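Local coordinates for hypothetical protein Atu2684 (Agrobacterium tumefaciens, PDB 2AXO) that is of unknown function but carries a disulfide-forming cysteine pair and belongs to a family of the thioredoxin clan, consistent with a thioredoxin-like fold, at residues I163-G168 / A172-A177. Sequence-based numbering, arbitrary orientation.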
loop_
_atom_site.group_PDB
_atom_site.type_symbol
_atom_site.label_atom_id
_atom_site.label_comp_id
_atom_site.label_asym_id
_atom_site.label_seq_id
_atom_site.Cartn_x
_atom_site.Cartn_y
_atom_site.Cartn_z
ATOM N N ILE A 163 9.093 9.619 -30.379
ATOM C CA ILE A 163 7.871 10.123 -29.775
ATOM C C ILE A 163 7.705 11.573 -30.187
ATOM O O ILE A 163 8.578 12.400 -29.927
ATOM C CB ILE A 163 7.937 10.074 -28.247
ATOM C CG1 ILE A 163 8.111 8.628 -27.782
ATOM C CG2 ILE A 163 6.677 10.703 -27.649
ATOM C CD1 ILE A 163 8.271 8.492 -26.276
ATOM N N ASP A 164 6.586 11.867 -30.836
ATOM C CA ASP A 164 6.276 13.215 -31.300
ATOM C C ASP A 164 5.160 13.828 -30.463
ATOM O O ASP A 164 4.072 13.259 -30.352
ATOM C CB ASP A 164 5.850 13.175 -32.769
ATOM C CG ASP A 164 6.963 13.582 -33.708
ATOM O OD1 ASP A 164 8.114 13.135 -33.507
ATOM O OD2 ASP A 164 6.684 14.347 -34.656
ATOM N N ILE A 165 5.435 14.992 -29.883
ATOM C CA ILE A 165 4.465 15.689 -29.049
ATOM C C ILE A 165 4.110 17.040 -29.659
ATOM O O ILE A 165 4.989 17.770 -30.117
ATOM C CB ILE A 165 5.024 15.932 -27.644
ATOM C CG1 ILE A 165 5.596 14.625 -27.088
ATOM C CG2 ILE A 165 3.924 16.461 -26.733
ATOM C CD1 ILE A 165 6.281 14.787 -25.770
ATOM N N GLY A 166 2.823 17.364 -29.654
ATOM C CA GLY A 166 2.370 18.624 -30.216
ATOM C C GLY A 166 2.422 19.806 -29.268
ATOM O O GLY A 166 2.869 19.693 -28.126
ATOM N N ALA A 167 1.945 20.950 -29.748
ATOM C CA ALA A 167 1.937 22.178 -28.962
ATOM C C ALA A 167 0.811 22.235 -27.936
ATOM O O ALA A 167 -0.263 21.654 -28.123
ATOM C CB ALA A 167 1.853 23.390 -29.895
ATOM N N GLY A 168 1.069 22.960 -26.852
ATOM C CA GLY A 168 0.093 23.110 -25.794
ATOM C C GLY A 168 0.560 24.136 -24.782
ATOM O O GLY A 168 1.425 24.959 -25.081
ATOM N N ALA A 172 4.668 19.245 -18.426
ATOM C CA ALA A 172 4.292 17.865 -18.171
ATOM C C ALA A 172 5.463 16.949 -18.447
ATOM O O ALA A 172 6.334 17.268 -19.253
ATOM C CB ALA A 172 3.106 17.475 -19.053
ATOM N N ASP A 173 5.494 15.811 -17.771
ATOM C CA ASP A 173 6.567 14.870 -18.008
ATOM C C ASP A 173 6.150 13.963 -19.137
ATOM O O ASP A 173 4.965 13.701 -19.330
ATOM C CB ASP A 173 6.840 13.996 -16.782
ATOM C CG ASP A 173 7.474 14.760 -15.647
ATOM O OD1 ASP A 173 8.328 15.625 -15.912
ATOM O OD2 ASP A 173 7.117 14.473 -14.489
ATOM N N VAL A 174 7.131 13.504 -19.897
ATOM C CA VAL A 174 6.857 12.567 -20.962
ATOM C C VAL A 174 7.110 11.224 -20.286
ATOM O O VAL A 174 8.254 10.817 -20.100
ATOM C CB VAL A 174 7.819 12.764 -22.146
ATOM C CG1 VAL A 174 7.545 11.715 -23.216
ATOM C CG2 VAL A 174 7.638 14.167 -22.722
ATOM N N VAL A 175 6.029 10.556 -19.892
ATOM C CA VAL A 175 6.116 9.273 -19.198
ATOM C C VAL A 175 5.876 8.080 -20.125
ATOM O O VAL A 175 4.935 8.079 -20.916
ATOM C CB VAL A 175 5.080 9.212 -18.043
ATOM C CG1 VAL A 175 5.191 7.886 -17.291
ATOM C CG2 VAL A 175 5.290 10.387 -17.095
ATOM N N VAL A 176 6.727 7.066 -20.021
ATOM C CA VAL A 176 6.568 5.869 -20.836
ATOM C C VAL A 176 6.352 4.676 -19.924
ATOM O O VAL A 176 7.167 4.400 -19.036
ATOM C CB VAL A 176 7.801 5.589 -21.721
ATOM C CG1 VAL A 176 7.579 4.311 -22.534
ATOM C CG2 VAL A 176 8.058 6.763 -22.650
ATOM N N ALA A 177 5.242 3.982 -20.142
ATOM C CA ALA A 177 4.900 2.804 -19.361
ATOM C C ALA A 177 5.057 1.599 -20.279
ATOM O O ALA A 177 4.372 1.484 -21.301
ATOM C CB ALA A 177 3.464 2.902 -18.845
#
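Ile-163 and Ile-165 on segment 163-168 face Val-174 and Val-176 on segment 172-177, with no hydrogen bond between the two backbones. The closest CA atoms are those of Ile-165 and Val-174, 9.0 Å apart, which is sheet-to-sheet spacing rather than the spacing of paired strands. All four side chains start toward the opposite segment and are buried. Ile-165 and Val-174 meet tip to tip. The Ile-165 side chain is extended at its outer bond (chi2 175°), which carries CD1 across the gap. Its CD1 lies 3.4 Å from Val-174 CG2, tighter than a usual van der Waals contact, and 4.2 Å from Val-174 CG1. Ile-163 has the same extended outer bond, but its CD1 meets Val-176 at a slant. Here Ile-163 CD1 rests 4.0 Å from Val-176 CG2. Trp-212, Leu-238 and Met-217 pack on Ile-165, while Val-236 and Leu-221 touch Ile-163. Strand 161-165 is the middle strand of a three-stranded antiparallel sheet, and strand 172-186 lies inside a four-stranded one. A short loop joins the two strands, and the contact is face-to-face apolar packing between two antiparallel sheets, as in a beta sandwich.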